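Local structure of ORC1-type DNA replication protein 2 (Aeropyrum pernix, 1W5T) at residues V51-G56 and S204-K209; V142-F147 and I180-V185; T86-Y91 and E136-L141. The protein binds ATP and DNA and takes part in regulating DNA replication, with an N-terminal AAA+ ATPase domain and a C-terminal winged-helix domain. All blocks are in the same frame, centred on the assembly; numbering follows the deposited sequence.

Overall arrangement
From the N terminus, strand 51-56 comes first and runs into the P-loop and helix 65-82, which leads to strand 87-93. Contact 3 pairs that strand with the start of strand 139-145 and closes a loop of mostly helical residues. Contact 2 follows in series, joining the end of strand 139-145 to strand 180-186. Contact 1 closes last, bringing strand 206-212 back to strand 51-56, and its long loop encloses both other contacts. Strands 51-56 and 180-186 are themselves neighbours, through Asn52, Ile54 and Leu184, so the three contacts belong to one five-stranded parallel sheet of order 2-3-4-1-5, the core of the AAA+ ATPase domain.

Contact 1: residues V51-G56 and S204-K209; sequences VNMIYG and SQIGFK
Val51 and Met53 on strand 51-56 are bonded in parallel register to the start of strand 206-212, the short axes approaching to 4.9 Å at 27°. Gly207 N donates to Val51 O over 3.0 Å, and Met53 N reaches Phe208 O over 2.9 Å in a nearly straight bond of 169°. Just before the first of these bonds, Ile206 CA makes a CA-H...O contact with the same Val51 O. Where the pairing begins, a water bridges Val51 N, from which it accepts, and Gln205 O, to which it probably donates. Among the side chains, Val51 CG1 meets Ile206 CG1 at 4.0 Å, the two crossing obliquely. Ile206 CG2 packs 4.1 Å from Met53 CB. The pair forms one margin of the AAA+ parallel sheet: strand 51-56 leads into the P-loop, and strand 206-212 is outermost within the chain. Farther along, with Tyr55 CG lying between its own N and carbonyl carbon (chi1 61°), the Tyr55 ring takes Lys209 CB at its edge, near the ring plane, CE2 to CB 4.1 Å; the ring also meets that of His211. Lys209 extends beyond CG, and its NZ forms a salt bridge with Glu203. Met53, Tyr55 and Lys209 all pack on Leu192 of helix 190-198, while Asn52 and Phe208 rest on Ile37 of helix 28-43.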
ATOM      1  N   VAL A  51      12.129 -14.703  -0.032  1.00 15.55           N
ATOM      2  CA  VAL A  51      10.905 -14.049  -0.457  1.00 14.23           C
ATOM      3  C   VAL A  51      10.347 -13.387   0.780  1.00 14.43           C
ATOM      4  O   VAL A  51      10.055 -14.062   1.765  1.00 14.63           O
ATOM      5  CB  VAL A  51       9.885 -15.078  -1.043  1.00 14.48           C
ATOM      6  CG1 VAL A  51       8.514 -14.442  -1.282  1.00 12.90           C
ATOM      7  CG2 VAL A  51      10.423 -15.728  -2.321  1.00 11.44           C
ATOM      8  N   ASN A  52      10.215 -12.064   0.743  1.00 14.02           N
ATOM      9  CA  ASN A  52       9.601 -11.327   1.858  1.00 13.18           C
ATOM     10  C   ASN A  52       8.421 -10.454   1.403  1.00 12.25           C
ATOM     11  O   ASN A  52       8.249 -10.194   0.237  1.00 12.89           O
ATOM     12  CB  ASN A  52      10.652 -10.491   2.591  1.00 13.61           C
ATOM     13  CG  ASN A  52      11.814 -11.331   3.137  1.00 13.35           C
ATOM     14  OD1 ASN A  52      11.608 -12.320   3.825  1.00 13.23           O
ATOM     15  ND2 ASN A  52      13.042 -10.905   2.850  1.00 13.31           N
ATOM     16  N   MET A  53       7.599 -10.007   2.322  1.00 12.29           N
ATOM     17  CA  MET A  53       6.473  -9.210   1.938  1.00 13.03           C
ATOM     18  C   MET A  53       6.323  -7.985   2.821  1.00 12.54           C
ATOM     19  O   MET A  53       6.573  -8.046   4.027  1.00 13.67           O
ATOM     20  CB  MET A  53       5.189 -10.041   1.975  1.00 13.89           C
ATOM     21  CG  MET A  53       3.923  -9.234   1.655  1.00 15.91           C
ATOM     22  SD  MET A  53       2.375 -10.164   1.646  1.00 23.31           S
ATOM     23  CE  MET A  53       2.464 -10.900   0.055  1.00 18.55           C
ATOM     24  N   ILE A  54       5.854  -6.904   2.204  1.00 12.15           N
ATOM     25  CA  ILE A  54       5.415  -5.675   2.861  1.00 12.13           C
ATOM     26  C   ILE A  54       3.957  -5.541   2.556  1.00 12.40           C
ATOM     27  O   ILE A  54       3.575  -5.660   1.392  1.00 13.04           O
ATOM     28  CB  ILE A  54       6.151  -4.454   2.246  1.00 12.03           C
ATOM     29  CG1 ILE A  54       7.663  -4.497   2.552  1.00 11.01           C
ATOM     30  CG2 ILE A  54       5.486  -3.140   2.714  1.00 11.57           C
ATOM     31  CD1 ILE A  54       8.582  -3.437   1.760  1.00  6.99           C
ATOM     32  N   TYR A  55       3.138  -5.316   3.575  1.00 12.51           N
ATOM     33  CA  TYR A  55       1.737  -4.924   3.368  1.00 12.66           C
ATOM     34  C   TYR A  55       1.372  -3.747   4.282  1.00 13.14           C
ATOM     35  O   TYR A  55       2.055  -3.457   5.257  1.00 13.47           O
ATOM     36  CB  TYR A  55       0.755  -6.125   3.553  1.00 12.43           C
ATOM     37  CG  TYR A  55       0.763  -6.778   4.948  1.00 11.55           C
ATOM     38  CD1 TYR A  55      -0.265  -6.533   5.874  1.00 10.66           C
ATOM     39  CD2 TYR A  55       1.805  -7.641   5.333  1.00 10.55           C
ATOM     40  CE1 TYR A  55      -0.267  -7.151   7.158  1.00  9.41           C
ATOM     41  CE2 TYR A  55       1.805  -8.270   6.598  1.00 11.24           C
ATOM     42  CZ  TYR A  55       0.764  -8.001   7.491  1.00 11.82           C
ATOM     43  OH  TYR A  55       0.795  -8.593   8.704  1.00 15.19           O
ATOM     44  N   GLY A  56       0.296  -3.054   3.950  1.00 14.73           N
ATOM     45  CA  GLY A  56      -0.166  -1.933   4.749  1.00 15.39           C
ATOM     46  C   GLY A  56      -1.474  -2.163   5.468  1.00 16.43           C
ATOM     47  O   GLY A  56      -2.120  -3.192   5.311  1.00 16.49           O
ATOM     48  N   SER A 204       4.028 -20.224   2.502  1.00 27.47           N
ATOM     49  CA  SER A 204       5.048 -20.731   3.407  1.00 26.86           C
ATOM     50  C   SER A 204       6.469 -20.337   2.994  1.00 26.80           C
ATOM     51  O   SER A 204       7.361 -20.408   3.819  1.00 25.80           O
ATOM     52  CB  SER A 204       4.962 -22.263   3.554  1.00 26.39           C
ATOM     53  OG  SER A 204       5.149 -22.907   2.303  1.00 23.55           O
ATOM     54  N   GLN A 205       6.668 -19.933   1.729  1.00 27.22           N
ATOM     55  CA  GLN A 205       7.979 -19.437   1.267  1.00 27.79           C
ATOM     56  C   GLN A 205       8.334 -18.051   1.810  1.00 26.74           C
ATOM     57  O   GLN A 205       9.485 -17.611   1.707  1.00 27.07           O
ATOM     58  CB  GLN A 205       8.080 -19.428  -0.255  1.00 28.13           C
ATOM     59  CG  GLN A 205       9.311 -20.192  -0.772  1.00 32.91           C
ATOM     60  CD  GLN A 205       9.212 -21.701  -0.531  1.00 34.50           C
ATOM     61  OE1 GLN A 205      10.213 -22.361  -0.284  1.00 34.80           O
ATOM     62  NE2 GLN A 205       8.000 -22.233  -0.602  1.00 36.20           N
ATOM     63  N   ILE A 206       7.352 -17.365   2.374  1.00 24.85           N
ATOM     64  CA  ILE A 206       7.574 -15.987   2.816  1.00 24.55           C
ATOM     65  C   ILE A 206       8.182 -15.956   4.194  1.00 23.78           C
ATOM     66  O   ILE A 206       7.545 -16.335   5.161  1.00 24.37           O
ATOM     67  CB  ILE A 206       6.263 -15.147   2.789  1.00 24.15           C
ATOM     68  CG1 ILE A 206       5.620 -15.225   1.416  1.00 22.87           C
ATOM     69  CG2 ILE A 206       6.571 -13.688   3.127  1.00 24.64           C
ATOM     70  CD1 ILE A 206       4.264 -14.570   1.340  1.00 22.90           C
ATOM     71  N   GLY A 207       9.423 -15.522   4.281  1.00 23.16           N
ATOM     72  CA  GLY A 207      10.133 -15.618   5.539  1.00 22.27           C
ATOM     73  C   GLY A 207       9.792 -14.513   6.513  1.00 21.65           C
ATOM     74  O   GLY A 207       9.771 -14.734   7.719  1.00 22.37           O
ATOM     75  N   PHE A 208       9.543 -13.322   5.993  1.00 20.40           N
ATOM     76  CA  PHE A 208       9.356 -12.135   6.819  1.00 19.07           C
ATOM     77  C   PHE A 208       8.271 -11.262   6.221  1.00 17.90           C
ATOM     78  O   PHE A 208       8.305 -10.901   5.032  1.00 17.44           O
ATOM     79  CB  PHE A 208      10.673 -11.390   6.968  1.00 19.45           C
ATOM     80  CG  PHE A 208      10.670 -10.316   8.030  1.00 22.67           C
ATOM     81  CD1 PHE A 208      10.199 -10.577   9.317  1.00 26.48           C
ATOM     82  CD2 PHE A 208      11.143  -9.041   7.743  1.00 24.98           C
ATOM     83  CE1 PHE A 208      10.197  -9.571  10.293  1.00 27.46           C
ATOM     84  CE2 PHE A 208      11.169  -8.038   8.723  1.00 26.30           C
ATOM     85  CZ  PHE A 208      10.691  -8.301   9.990  1.00 24.80           C
ATOM     86  N   LYS A 209       7.300 -10.943   7.066  1.00 16.52           N
ATOM     87  CA  LYS A 209       6.120 -10.188   6.697  1.00 15.99           C
ATOM     88  C   LYS A 209       6.210  -8.914   7.500  1.00 16.02           C
ATOM     89  O   LYS A 209       6.410  -8.934   8.718  1.00 16.47           O
ATOM     90  CB  LYS A 209       4.837 -10.948   7.029  1.00 15.43           C
ATOM     91  CG  LYS A 209       4.549 -12.068   6.107  1.00 16.89           C
ATOM     92  CD  LYS A 209       3.696 -13.138   6.773  1.00 22.23           C
ATOM     93  CE  LYS A 209       3.751 -14.448   6.013  1.00 24.13           C
ATOM     94  NZ  LYS A 209       2.931 -15.492   6.660  1.00 27.51           N
TER
HETATM   95  O   HOH W   1      11.817 -16.580   2.089  1.00 15.60           O

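Contact 2: residues V142-F147 and I180-V185; sequences VILDEF and IGFLLV
Phe147 CG stands anti to its backbone N (chi1 -177°) and Leu184 CG anti to its carbonyl carbon (chi1 -46°), and the two side chains meet with Leu184 CD1 over one face of the Phe147 ring. This CH-pi contact, 3.9 Å from CD1 to the ring centroid, lies at the end of two central strands of the AAA+ sheet, where Asp145 and Glu146 occupy the Walker B position expected of this family. The strands are parallel, joined by alternating bonds from Val142 N to Gly181 O through to Val185 N and Leu144 O. Leu144 and Leu184 run alongside each other on one face of the sheet, with CD1 of Leu144 3.8 Å from CD2 of Leu184. Val142 CB rests against Phe182 CD2 at 3.8 Å, on the same face, and Leu164 of helix 158-165 touches both Leu144 and Phe182. On the other face Ile143 CG2 packs 3.9 Å from Val185 CG2, and helix 65-82 covers them. Asp145 OD1 comes close to Val185 CG1 and accepts from Glu146 N, while OD2 bonds to Thr66 OG1, a P-loop residue that binds ATP, and probably also to Tyr91 OH, though that pair is modelled very close. The Asp145 side chain is about 4 Å from the bound magnesium ion. Past the strand, the chain turns so that Phe147 N donates to Val185 O over 2.8 Å at 172°.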
ATOM      1  N   VAL A 142      13.840  -8.780  -7.139  1.00 11.47           N
ATOM      2  CA  VAL A 142      12.631  -8.390  -7.823  1.00 11.43           C
ATOM      3  C   VAL A 142      11.565  -7.853  -6.843  1.00 10.89           C
ATOM      4  O   VAL A 142      11.153  -8.560  -5.923  1.00 11.32           O
ATOM      5  CB  VAL A 142      12.034  -9.601  -8.626  1.00 11.52           C
ATOM      6  CG1 VAL A 142      10.806  -9.140  -9.467  1.00 11.95           C
ATOM      7  CG2 VAL A 142      13.097 -10.253  -9.530  1.00 12.15           C
ATOM      8  N   ILE A 143      11.135  -6.612  -7.020  1.00 10.08           N
ATOM      9  CA  ILE A 143       9.945  -6.132  -6.293  1.00  9.71           C
ATOM     10  C   ILE A 143       8.703  -6.411  -7.147  1.00 10.60           C
ATOM     11  O   ILE A 143       8.627  -5.932  -8.278  1.00  9.99           O
ATOM     12  CB  ILE A 143       9.990  -4.597  -6.004  1.00  9.78           C
ATOM     13  CG1 ILE A 143      11.293  -4.187  -5.291  1.00  8.54           C
ATOM     14  CG2 ILE A 143       8.703  -4.142  -5.236  1.00  6.51           C
ATOM     15  CD1 ILE A 143      11.525  -2.686  -5.202  1.00  8.40           C
ATOM     16  N   LEU A 144       7.739  -7.164  -6.601  1.00 10.97           N
ATOM     17  CA  LEU A 144       6.430  -7.294  -7.236  1.00 11.76           C
ATOM     18  C   LEU A 144       5.425  -6.548  -6.395  1.00 11.95           C
ATOM     19  O   LEU A 144       4.916  -7.090  -5.418  1.00 12.35           O
ATOM     20  CB  LEU A 144       5.966  -8.749  -7.399  1.00 11.77           C
ATOM     21  CG  LEU A 144       6.856  -9.750  -8.146  1.00 12.09           C
ATOM     22  CD1 LEU A 144       6.382 -11.191  -7.975  1.00 11.01           C
ATOM     23  CD2 LEU A 144       6.946  -9.348  -9.617  1.00 14.76           C
ATOM     24  N   ASP A 145       5.144  -5.314  -6.820  1.00 12.26           N
ATOM     25  CA  ASP A 145       4.159  -4.406  -6.236  1.00 13.32           C
ATOM     26  C   ASP A 145       2.714  -4.716  -6.619  1.00 14.18           C
ATOM     27  O   ASP A 145       2.440  -5.298  -7.669  1.00 14.60           O
ATOM     28  CB  ASP A 145       4.471  -2.970  -6.658  1.00 12.99           C
ATOM     29  CG  ASP A 145       4.181  -1.955  -5.572  1.00 14.17           C
ATOM     30  OD1 ASP A 145       3.441  -2.245  -4.587  1.00 15.18           O
ATOM     31  OD2 ASP A 145       4.663  -0.810  -5.616  1.00 13.00           O
ATOM     32  N   GLU A 146       1.787  -4.293  -5.759  1.00 14.80           N
ATOM     33  CA  GLU A 146       0.372  -4.589  -5.943  1.00 15.58           C
ATOM     34  C   GLU A 146       0.226  -6.083  -6.168  1.00 15.69           C
ATOM     35  O   GLU A 146      -0.506  -6.498  -7.069  1.00 14.85           O
ATOM     36  CB  GLU A 146      -0.246  -3.820  -7.132  1.00 15.61           C
ATOM     37  CG  GLU A 146      -0.136  -2.295  -7.100  1.00 17.75           C
ATOM     38  CD  GLU A 146      -0.995  -1.625  -6.029  1.00 22.02           C
ATOM     39  OE1 GLU A 146      -0.895  -0.399  -5.853  1.00 25.98           O
ATOM     40  OE2 GLU A 146      -1.774  -2.298  -5.352  1.00 26.01           O
ATOM     41  N   PHE A 147       0.908  -6.864  -5.324  1.00 15.59           N
ATOM     42  CA  PHE A 147       0.989  -8.307  -5.467  1.00 16.26           C
ATOM     43  C   PHE A 147      -0.393  -8.930  -5.377  1.00 17.11           C
ATOM     44  O   PHE A 147      -0.689  -9.897  -6.091  1.00 16.55           O
ATOM     45  CB  PHE A 147       1.940  -8.924  -4.417  1.00 16.01           C
ATOM     46  CG  PHE A 147       2.113 -10.410  -4.567  1.00 16.62           C
ATOM     47  CD1 PHE A 147       2.800 -10.946  -5.670  1.00 17.59           C
ATOM     48  CD2 PHE A 147       1.578 -11.276  -3.627  1.00 18.02           C
ATOM     49  CE1 PHE A 147       2.956 -12.306  -5.807  1.00 19.07           C
ATOM     50  CE2 PHE A 147       1.726 -12.652  -3.754  1.00 18.64           C
ATOM     51  CZ  PHE A 147       2.412 -13.173  -4.833  1.00 19.42           C
ATOM     52  N   ILE A 180      18.123 -15.090  -7.486  1.00 15.42           N
ATOM     53  CA  ILE A 180      16.883 -14.299  -7.588  1.00 14.98           C
ATOM     54  C   ILE A 180      16.154 -14.298  -6.251  1.00 14.80           C
ATOM     55  O   ILE A 180      15.831 -15.368  -5.722  1.00 15.91           O
ATOM     56  CB  ILE A 180      15.909 -14.850  -8.661  1.00 14.35           C
ATOM     57  CG1 ILE A 180      16.578 -14.991 -10.023  1.00 13.14           C
ATOM     58  CG2 ILE A 180      14.737 -13.870  -8.840  1.00 14.49           C
ATOM     59  CD1 ILE A 180      15.674 -15.611 -11.020  1.00 12.09           C
ATOM     60  N   GLY A 181      15.904 -13.116  -5.700  1.00 13.56           N
ATOM     61  CA  GLY A 181      15.051 -13.004  -4.533  1.00 12.65           C
ATOM     62  C   GLY A 181      13.875 -12.092  -4.825  1.00 12.23           C
ATOM     63  O   GLY A 181      13.821 -11.452  -5.869  1.00 12.73           O
ATOM     64  N   PHE A 182      12.943 -12.014  -3.884  1.00 11.79           N
ATOM     65  CA  PHE A 182      11.686 -11.332  -4.096  1.00 11.44           C
ATOM     66  C   PHE A 182      11.268 -10.502  -2.931  1.00 10.69           C
ATOM     67  O   PHE A 182      11.441 -10.892  -1.804  1.00 11.59           O
ATOM     68  CB  PHE A 182      10.581 -12.343  -4.355  1.00 11.48           C
ATOM     69  CG  PHE A 182      10.699 -13.023  -5.667  1.00 10.17           C
ATOM     70  CD1 PHE A 182      11.250 -14.271  -5.744  1.00  8.84           C
ATOM     71  CD2 PHE A 182      10.242 -12.414  -6.828  1.00  9.08           C
ATOM     72  CE1 PHE A 182      11.341 -14.929  -6.952  1.00 10.67           C
ATOM     73  CE2 PHE A 182      10.375 -13.062  -8.060  1.00  8.95           C
ATOM     74  CZ  PHE A 182      10.919 -14.327  -8.106  1.00  9.76           C
ATOM     75  N   LEU A 183      10.705  -9.345  -3.228  1.00  9.74           N
ATOM     76  CA  LEU A 183      10.081  -8.519  -2.230  1.00  9.26           C
ATOM     77  C   LEU A 183       8.680  -8.291  -2.773  1.00  9.35           C
ATOM     78  O   LEU A 183       8.509  -7.608  -3.790  1.00  9.17           O
ATOM     79  CB  LEU A 183      10.828  -7.206  -2.121  1.00  8.36           C
ATOM     80  CG  LEU A 183      10.902  -6.550  -0.747  1.00 10.06           C
ATOM     81  CD1 LEU A 183      11.124  -5.075  -0.831  1.00  4.82           C
ATOM     82  CD2 LEU A 183       9.810  -6.896   0.257  1.00  6.27           C
ATOM     83  N   LEU A 184       7.686  -8.910  -2.152  1.00  9.41           N
ATOM     84  CA  LEU A 184       6.292  -8.743  -2.619  1.00  9.92           C
ATOM     85  C   LEU A 184       5.722  -7.556  -1.871  1.00 10.85           C
ATOM     86  O   LEU A 184       6.020  -7.367  -0.686  1.00 11.00           O
ATOM     87  CB  LEU A 184       5.477  -9.987  -2.319  1.00  9.36           C
ATOM     88  CG  LEU A 184       6.154 -11.340  -2.680  1.00 12.85           C
ATOM     89  CD1 LEU A 184       5.254 -12.581  -2.419  1.00 10.63           C
ATOM     90  CD2 LEU A 184       6.607 -11.339  -4.140  1.00 11.15           C
ATOM     91  N   VAL A 185       4.953  -6.715  -2.545  1.00 11.33           N
ATOM     92  CA  VAL A 185       4.291  -5.606  -1.838  1.00 11.05           C
ATOM     93  C   VAL A 185       2.812  -5.686  -2.131  1.00 11.09           C
ATOM     94  O   VAL A 185       2.481  -5.656  -3.291  1.00 11.20           O
ATOM     95  CB  VAL A 185       4.829  -4.256  -2.319  1.00 11.09           C
ATOM     96  CG1 VAL A 185       4.143  -3.100  -1.590  1.00  9.60           C
ATOM     97  CG2 VAL A 185       6.343  -4.193  -2.152  1.00  8.70           C
TER

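Contact 3: residues T86-Y91 and E136-L141; sequences TVKQAY and ENHYLL
A parallel strand pair at the margin of the AAA+ nucleotide-binding sheet brings Thr86 and Lys88 against His138 and Tyr139, just after a Schellman motif with Asn137 as its C-prime residue ends helix 122-136. Four backbone bonds join the two segments, the first from Tyr139 N to Thr86 O just ahead of strand 87-93, then Lys88 N to Tyr139 O at 2.8 Å, Leu141 N to Lys88 O at 173°, and Ala90 N to Leu141 O at 3.1 Å. Thr86 CG2, anti to its backbone N, is brought over one face of the His138 imidazole, 4.0 Å from the ring centroid in a CH-pi contact. Glu136 CB sits over the centre of a face of the same ring, 3.5 Å above its plane. The Lys88 chain is bent at chi2 (-121°), and its CD passes 3.3 Å from His138 ND1; its NZ bonds to Thr111 O, whereas ND1 bonds to Tyr113 OH. Thr86 O also lies in the plane of the Tyr139 ring at its edge, 3.5 Å from CD1. Val87 CB meets Tyr139 CB, while Leu140 CD1 reaches Ala90 CB at 4.0 Å on the opposite face of the sheet. Helix 65-82 packs on Val87 and Gln89, helix 100-111 on Ala90 and Leu140, and helix 28-43 on Tyr139 and Leu141; strand 180-186 flanks strand 139-145 on its other side.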
ATOM      1  N   THR A  86      27.372  -7.288  -7.097  1.00 23.45           N
ATOM      2  CA  THR A  86      26.394  -6.913  -8.168  1.00 22.00           C
ATOM      3  C   THR A  86      24.935  -7.412  -8.040  1.00 21.08           C
ATOM      4  O   THR A  86      24.587  -8.506  -8.494  1.00 21.80           O
ATOM      5  CB  THR A  86      26.888  -7.058  -9.660  1.00 21.99           C
ATOM      6  OG1 THR A  86      28.219  -6.568  -9.822  1.00 21.98           O
ATOM      7  CG2 THR A  86      26.082  -6.092 -10.595  1.00 22.49           C
ATOM      8  N   VAL A  87      24.067  -6.603  -7.437  1.00 18.74           N
ATOM      9  CA  VAL A  87      22.667  -6.950  -7.454  1.00 17.02           C
ATOM     10  C   VAL A  87      21.870  -5.924  -8.243  1.00 16.14           C
ATOM     11  O   VAL A  87      21.957  -4.716  -8.000  1.00 14.90           O
ATOM     12  CB  VAL A  87      22.046  -7.365  -6.043  1.00 17.68           C
ATOM     13  CG1 VAL A  87      23.094  -7.516  -4.940  1.00 17.31           C
ATOM     14  CG2 VAL A  87      20.883  -6.490  -5.617  1.00 17.79           C
ATOM     15  N   LYS A  88      21.147  -6.443  -9.226  1.00 14.81           N
ATOM     16  CA  LYS A  88      20.243  -5.657 -10.014  1.00 15.69           C
ATOM     17  C   LYS A  88      18.892  -5.647  -9.372  1.00 14.94           C
ATOM     18  O   LYS A  88      18.539  -6.540  -8.618  1.00 13.72           O
ATOM     19  CB  LYS A  88      20.120  -6.180 -11.460  1.00 16.93           C
ATOM     20  CG  LYS A  88      21.081  -7.313 -11.867  1.00 19.53           C
ATOM     21  CD  LYS A  88      21.967  -6.912 -13.061  1.00 18.78           C
ATOM     22  CE  LYS A  88      21.182  -6.738 -14.410  1.00 16.65           C
ATOM     23  NZ  LYS A  88      21.655  -5.461 -15.176  1.00 14.17           N
ATOM     24  N   GLN A  89      18.142  -4.607  -9.698  1.00 15.37           N
ATOM     25  CA  GLN A  89      16.836  -4.336  -9.112  1.00 15.62           C
ATOM     26  C   GLN A  89      15.805  -4.350 -10.230  1.00 15.43           C
ATOM     27  O   GLN A  89      16.041  -3.832 -11.309  1.00 15.02           O
ATOM     28  CB  GLN A  89      16.870  -2.985  -8.393  1.00 16.57           C
ATOM     29  CG  GLN A  89      18.242  -2.700  -7.663  1.00 19.45           C
ATOM     30  CD  GLN A  89      18.460  -1.247  -7.184  1.00 24.82           C
ATOM     31  OE1 GLN A  89      17.596  -0.642  -6.544  1.00 28.67           O
ATOM     32  NE2 GLN A  89      19.644  -0.714  -7.456  1.00 25.56           N
ATOM     33  N   ALA A  90      14.663  -4.978 -10.011  1.00 14.26           N
ATOM     34  CA  ALA A  90      13.658  -4.858 -11.029  1.00 14.50           C
ATOM     35  C   ALA A  90      12.400  -4.559 -10.286  1.00 14.37           C
ATOM     36  O   ALA A  90      12.172  -5.130  -9.226  1.00 14.84           O
ATOM     37  CB  ALA A  90      13.520  -6.138 -11.891  1.00 13.76           C
ATOM     38  N   TYR A  91      11.599  -3.659 -10.839  1.00 13.59           N
ATOM     39  CA  TYR A  91      10.382  -3.223 -10.196  1.00 13.40           C
ATOM     40  C   TYR A  91       9.212  -3.473 -11.120  1.00 14.28           C
ATOM     41  O   TYR A  91       9.194  -3.049 -12.255  1.00 14.25           O
ATOM     42  CB  TYR A  91      10.443  -1.744  -9.758  1.00 12.74           C
ATOM     43  CG  TYR A  91       9.139  -1.269  -9.167  1.00 10.72           C
ATOM     44  CD1 TYR A  91       8.792  -1.547  -7.823  1.00  8.92           C
ATOM     45  CD2 TYR A  91       8.243  -0.599  -9.952  1.00  7.62           C
ATOM     46  CE1 TYR A  91       7.546  -1.122  -7.296  1.00  9.61           C
ATOM     47  CE2 TYR A  91       7.008  -0.223  -9.485  1.00  9.92           C
ATOM     48  CZ  TYR A  91       6.658  -0.451  -8.168  1.00 11.05           C
ATOM     49  OH  TYR A  91       5.436  -0.003  -7.776  1.00  9.15           O
ATOM     50  N   GLU A 136      26.714 -13.673 -16.174  1.00 15.57           N
ATOM     51  CA  GLU A 136      27.156 -12.351 -15.790  1.00 15.79           C
ATOM     52  C   GLU A 136      27.741 -12.268 -14.408  1.00 15.20           C
ATOM     53  O   GLU A 136      28.501 -11.341 -14.107  1.00 15.64           O
ATOM     54  CB  GLU A 136      25.950 -11.409 -15.844  1.00 16.44           C
ATOM     55  CG  GLU A 136      25.433 -11.203 -17.242  1.00 19.87           C
ATOM     56  CD  GLU A 136      26.145 -10.066 -17.918  1.00 25.67           C
ATOM     57  OE1 GLU A 136      25.787  -9.769 -19.077  1.00 27.20           O
ATOM     58  OE2 GLU A 136      27.053  -9.470 -17.261  1.00 30.24           O
ATOM     59  N   ASN A 137      27.393 -13.242 -13.583  1.00 14.32           N
ATOM     60  CA  ASN A 137      27.731 -13.233 -12.173  1.00 14.83           C
ATOM     61  C   ASN A 137      27.000 -12.104 -11.463  1.00 14.02           C
ATOM     62  O   ASN A 137      27.593 -11.360 -10.703  1.00 13.86           O
ATOM     63  CB  ASN A 137      29.251 -13.170 -11.942  1.00 15.16           C
ATOM     64  CG  ASN A 137      29.640 -13.502 -10.513  1.00 17.89           C
ATOM     65  OD1 ASN A 137      28.784 -13.867  -9.674  1.00 19.23           O
ATOM     66  ND2 ASN A 137      30.924 -13.355 -10.216  1.00 16.42           N
ATOM     67  N   HIS A 138      25.705 -11.986 -11.751  1.00 12.77           N
ATOM     68  CA  HIS A 138      24.861 -10.992 -11.156  1.00 12.13           C
ATOM     69  C   HIS A 138      23.776 -11.651 -10.254  1.00 13.06           C
ATOM     70  O   HIS A 138      23.388 -12.824 -10.421  1.00 13.23           O
ATOM     71  CB  HIS A 138      24.163 -10.201 -12.274  1.00 11.71           C
ATOM     72  CG  HIS A 138      25.035  -9.264 -13.032  1.00 10.00           C
ATOM     73  ND1 HIS A 138      24.589  -8.588 -14.153  1.00 11.71           N
ATOM     74  CD2 HIS A 138      26.325  -8.890 -12.859  1.00 10.64           C
ATOM     75  CE1 HIS A 138      25.558  -7.815 -14.619  1.00  7.64           C
ATOM     76  NE2 HIS A 138      26.626  -7.973 -13.846  1.00  9.18           N
ATOM     77  N   TYR A 139      23.240 -10.876  -9.327  1.00 13.20           N
ATOM     78  CA  TYR A 139      22.056 -11.280  -8.566  1.00 13.00           C
ATOM     79  C   TYR A 139      20.873 -10.329  -8.905  1.00 13.50           C
ATOM     80  O   TYR A 139      21.085  -9.194  -9.338  1.00 14.50           O
ATOM     81  CB  TYR A 139      22.401 -11.217  -7.100  1.00 12.79           C
ATOM     82  CG  TYR A 139      23.593 -12.080  -6.776  1.00 12.77           C
ATOM     83  CD1 TYR A 139      24.929 -11.607  -6.936  1.00 13.73           C
ATOM     84  CD2 TYR A 139      23.403 -13.373  -6.341  1.00  9.76           C
ATOM     85  CE1 TYR A 139      26.025 -12.448  -6.648  1.00 13.90           C
ATOM     86  CE2 TYR A 139      24.469 -14.204  -6.044  1.00 14.87           C
ATOM     87  CZ  TYR A 139      25.758 -13.753  -6.183  1.00 16.36           C
ATOM     88  OH  TYR A 139      26.764 -14.646  -5.847  1.00 21.06           O
ATOM     89  N   LEU A 140      19.643 -10.799  -8.751  1.00 13.01           N
ATOM     90  CA  LEU A 140      18.480 -10.004  -9.130  1.00 12.26           C
ATOM     91  C   LEU A 140      17.484 -10.010  -7.989  1.00 12.23           C
ATOM     92  O   LEU A 140      17.009 -11.048  -7.569  1.00 12.48           O
ATOM     93  CB  LEU A 140      17.843 -10.556 -10.409  1.00 12.46           C
ATOM     94  CG  LEU A 140      16.537  -9.966 -10.981  1.00 13.69           C
ATOM     95  CD1 LEU A 140      16.727  -8.575 -11.655  1.00 12.38           C
ATOM     96  CD2 LEU A 140      15.867 -10.943 -11.927  1.00 12.18           C
ATOM     97  N   LEU A 141      17.184  -8.839  -7.477  1.00 11.48           N
ATOM     98  CA  LEU A 141      16.168  -8.700  -6.462  1.00 11.53           C
ATOM     99  C   LEU A 141      14.940  -8.021  -7.117  1.00 12.17           C
ATOM    100  O   LEU A 141      15.015  -6.900  -7.645  1.00 11.36           O
ATOM    101  CB  LEU A 141      16.737  -7.962  -5.268  1.00 11.21           C
ATOM    102  CG  LEU A 141      15.944  -7.691  -4.000  1.00 13.89           C
ATOM    103  CD1 LEU A 141      14.969  -8.813  -3.689  1.00 14.72           C
ATOM    104  CD2 LEU A 141      16.896  -7.500  -2.876  1.00 13.85           C
TER